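Local coordinates for replicase polyprotein 1a (Avian infectious bronchitis virus, PDB 3LD1) that is the viral polyprotein whose non-structural protein 2 portion, the part crystallised here, has no firmly established role but probably takes part in viral replication, at residues Ala144-Thr155 against Ile177-Ile187. The protein carries 3 engineered substitutions. Residues are numbered along the deposited sequence; the frame is centred on the assembly and turned at random.
Sequences AMAMRRLVGEVT and IVRIFQAALAI. Engineered in segment 177-187: A183 (natural residue Lys).
An antiparallel helix pair in the helical middle part of the nsp2 chain is built on L185, V151 and F181: the short segment axes run 164° apart in direction and approach to 11.0 Å, and no hydrogen bond crosses between them, so the joint rests on side-chain packing. L185 is the knob of a knobs-into-holes contact, seated among A144, M147, R148 and V151. Its two methyls divide the work: CD1 meets V151 CG2 tip to tip at 3.5 Å, while CD2 lies 3.7 Å from A144 O and also touches M147 CB.

One turn back along helix 174-185, F181 offers a ring face to V151 CG1. This methyl stands 4.0 Å from the ring centroid and 24° off the normal, which qualifies as a CH-pi contact, although displaced toward the CD2 rim. With CG1 anti to the backbone N, V151 sends one methyl over the ring and the other to L185. V154 CG1 approaches F181 CZ obliquely at 4.1 Å.

At the I177 end, T155 OG1 rests 3.2 Å from I177 CG2. This hydroxyl is satisfied within its own helix by donating to V151 O from 60° out of the carbonyl plane; the same oxygen also accepts from T155 N. Past the end of helix 174-185, the I187 side chain falls beside A144 CB, though the place of its CD1 is uncertain. R148 NH1 lies 3.9 Å from L185 O, oblique to the guanidinium and too long for a hydrogen bond; the principal polar partner of R148 is D116, bound through NE in a salt bridge to helix 112-121.

Helix 194-207 meets the pair through I198, which touches A144 and M147, and L201, which touches L185, while I234 of helix 232-243 touches I177.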
# COMPACT_ATOMS: atom_id res chain seq x y z
N ALA A 144 -1.14 6.42 16.98
CA ALA A 144 -0.72 4.98 16.97
C ALA A 144 -1.86 4.07 17.35
O ALA A 144 -2.03 3.00 16.75
CB ALA A 144 0.43 4.73 17.83
N MET A 145 -2.67 4.51 18.30
CA MET A 145 -3.84 3.74 18.75
C MET A 145 -4.84 3.70 17.63
O MET A 145 -5.25 2.63 17.23
CB MET A 145 -4.47 4.40 20.03
CG MET A 145 -5.82 3.74 20.59
SD MET A 145 -7.20 4.26 19.55
CE MET A 145 -7.27 5.99 19.83
N ALA A 146 -5.22 4.87 17.09
CA ALA A 146 -6.24 4.92 15.97
C ALA A 146 -5.86 4.16 14.71
O ALA A 146 -6.75 3.58 14.05
CB ALA A 146 -6.61 6.44 15.59
N MET A 147 -4.59 4.24 14.33
CA MET A 147 -4.12 3.53 13.16
C MET A 147 -4.31 2.03 13.28
O MET A 147 -4.36 1.33 12.27
CB MET A 147 -2.67 3.85 12.82
CG MET A 147 -2.43 5.24 12.24
SD MET A 147 -0.69 5.48 11.77
CE MET A 147 0.06 6.24 13.16
N ARG A 148 -4.43 1.53 14.51
CA ARG A 148 -4.57 0.12 14.65
C ARG A 148 -5.69 -0.38 13.77
O ARG A 148 -5.66 -1.51 13.40
CB ARG A 148 -4.71 -0.31 16.15
CG ARG A 148 -3.41 -0.04 16.91
CD ARG A 148 -3.54 -0.24 18.41
NE ARG A 148 -2.83 -1.45 18.78
CZ ARG A 148 -1.56 -1.47 19.10
NH1 ARG A 148 -0.88 -0.32 19.15
NH2 ARG A 148 -0.99 -2.60 19.40
N ARG A 149 -6.65 0.48 13.40
CA ARG A 149 -7.88 0.02 12.73
C ARG A 149 -7.62 -0.26 11.30
O ARG A 149 -8.41 -0.96 10.65
CB ARG A 149 -9.00 1.07 12.73
CG ARG A 149 -9.50 1.58 14.04
CD ARG A 149 -10.70 2.57 13.75
NE ARG A 149 -11.83 2.16 14.58
CZ ARG A 149 -13.04 1.79 14.15
NH1 ARG A 149 -13.40 1.84 12.87
NH2 ARG A 149 -13.93 1.41 15.06
N LEU A 150 -6.58 0.39 10.79
CA LEU A 150 -6.22 0.34 9.37
C LEU A 150 -5.59 -1.00 8.92
O LEU A 150 -5.67 -1.34 7.74
CB LEU A 150 -5.29 1.47 9.01
CG LEU A 150 -5.86 2.86 9.21
CD1 LEU A 150 -4.84 3.93 8.96
CD2 LEU A 150 -7.07 3.09 8.39
N VAL A 151 -5.04 -1.75 9.89
CA VAL A 151 -4.43 -3.05 9.64
C VAL A 151 -5.51 -3.95 9.08
O VAL A 151 -5.44 -4.40 7.95
CB VAL A 151 -3.84 -3.58 10.92
CG1 VAL A 151 -3.22 -4.94 10.67
CG2 VAL A 151 -2.78 -2.57 11.48
N GLY A 152 -6.57 -4.12 9.84
CA GLY A 152 -7.77 -4.79 9.38
C GLY A 152 -8.21 -4.35 7.99
O GLY A 152 -8.47 -5.21 7.15
N GLU A 153 -8.31 -3.05 7.71
CA GLU A 153 -8.81 -2.65 6.36
C GLU A 153 -7.81 -3.11 5.30
O GLU A 153 -8.20 -3.76 4.31
CB GLU A 153 -9.16 -1.14 6.20
CG GLU A 153 -10.46 -0.69 6.95
CD GLU A 153 -10.32 0.74 7.59
OE1 GLU A 153 -10.09 1.74 6.86
OE2 GLU A 153 -10.46 0.86 8.85
N VAL A 154 -6.51 -2.85 5.55
CA VAL A 154 -5.47 -3.12 4.58
C VAL A 154 -5.32 -4.63 4.38
O VAL A 154 -5.29 -5.11 3.22
CB VAL A 154 -4.17 -2.46 4.97
CG1 VAL A 154 -3.03 -2.93 4.11
CG2 VAL A 154 -4.33 -0.99 4.89
N THR A 155 -5.23 -5.39 5.48
CA THR A 155 -5.17 -6.84 5.39
C THR A 155 -6.24 -7.33 4.41
O THR A 155 -5.92 -7.91 3.38
CB THR A 155 -5.37 -7.46 6.71
OG1 THR A 155 -4.32 -6.99 7.55
CG2 THR A 155 -5.34 -9.02 6.62
N ILE A 177 1.87 -9.21 7.42
CA ILE A 177 0.97 -8.26 8.01
C ILE A 177 1.18 -8.35 9.50
O ILE A 177 1.78 -7.44 10.08
CB ILE A 177 -0.54 -8.57 7.61
CG1 ILE A 177 -0.95 -7.80 6.37
CG2 ILE A 177 -1.63 -8.30 8.78
CD1 ILE A 177 -0.62 -8.50 5.09
N VAL A 178 0.75 -9.46 10.11
CA VAL A 178 0.48 -9.42 11.52
C VAL A 178 1.68 -8.90 12.25
O VAL A 178 1.61 -7.83 12.83
CB VAL A 178 -0.05 -10.75 12.05
CG1 VAL A 178 -0.22 -10.67 13.52
CG2 VAL A 178 -1.39 -10.98 11.44
N ARG A 179 2.79 -9.61 12.16
CA ARG A 179 4.00 -9.19 12.84
C ARG A 179 4.58 -7.89 12.31
O ARG A 179 5.21 -7.15 13.08
CB ARG A 179 5.08 -10.25 12.73
CG ARG A 179 5.60 -10.39 11.31
CD ARG A 179 7.12 -10.38 11.32
NE ARG A 179 7.71 -11.52 10.61
CZ ARG A 179 7.67 -12.80 11.01
NH1 ARG A 179 7.01 -13.17 12.12
NH2 ARG A 179 8.29 -13.75 10.29
N ILE A 180 4.43 -7.62 11.01
CA ILE A 180 5.13 -6.49 10.45
C ILE A 180 4.45 -5.24 11.00
O ILE A 180 5.11 -4.30 11.43
CB ILE A 180 5.13 -6.51 8.94
CG1 ILE A 180 5.90 -7.72 8.40
CG2 ILE A 180 5.69 -5.22 8.40
CD1 ILE A 180 7.46 -7.70 8.58
N PHE A 181 3.12 -5.28 11.02
CA PHE A 181 2.34 -4.19 11.56
C PHE A 181 2.54 -4.04 13.06
O PHE A 181 2.76 -2.95 13.55
CB PHE A 181 0.88 -4.44 11.30
CG PHE A 181 0.44 -4.14 9.89
CD1 PHE A 181 0.37 -2.81 9.42
CD2 PHE A 181 0.08 -5.18 9.01
CE1 PHE A 181 -0.07 -2.51 8.07
CE2 PHE A 181 -0.35 -4.89 7.68
CZ PHE A 181 -0.42 -3.55 7.22
N GLN A 182 2.44 -5.15 13.76
CA GLN A 182 2.80 -5.26 15.14
C GLN A 182 4.12 -4.55 15.45
O GLN A 182 4.12 -3.66 16.31
CB GLN A 182 2.94 -6.73 15.44
CG GLN A 182 2.22 -7.18 16.62
CD GLN A 182 2.03 -8.72 16.60
OE1 GLN A 182 2.99 -9.52 16.47
NE2 GLN A 182 0.78 -9.13 16.70
N ALA A 183 5.21 -4.91 14.76
CA ALA A 183 6.54 -4.36 15.03
C ALA A 183 6.41 -2.89 14.81
O ALA A 183 6.66 -2.11 15.75
CB ALA A 183 7.64 -4.96 14.13
N ALA A 184 5.89 -2.52 13.63
CA ALA A 184 5.75 -1.13 13.21
C ALA A 184 4.89 -0.24 14.13
O ALA A 184 5.17 0.97 14.32
CB ALA A 184 5.19 -1.07 11.81
N LEU A 185 3.81 -0.84 14.66
CA LEU A 185 2.87 -0.16 15.54
C LEU A 185 3.23 -0.24 17.05
O LEU A 185 2.66 0.50 17.81
CB LEU A 185 1.45 -0.66 15.31
CG LEU A 185 0.64 -0.17 14.08
CD1 LEU A 185 -0.55 -1.10 13.78
CD2 LEU A 185 0.15 1.26 14.29
N ALA A 186 4.15 -1.13 17.47
CA ALA A 186 4.47 -1.36 18.89
C ALA A 186 4.83 -0.10 19.68
O ALA A 186 5.72 0.69 19.30
CB ALA A 186 5.62 -2.28 18.97
N ILE A 187 4.16 0.08 20.79
CA ILE A 187 4.30 1.31 21.51
C ILE A 187 5.30 1.30 22.65
O ILE A 187 5.83 2.31 22.98
CB ILE A 187 2.92 1.78 21.97
CG1 ILE A 187 2.37 2.66 20.88
CG2 ILE A 187 2.95 2.58 23.25
CD1 ILE A 187 1.71 1.82 19.81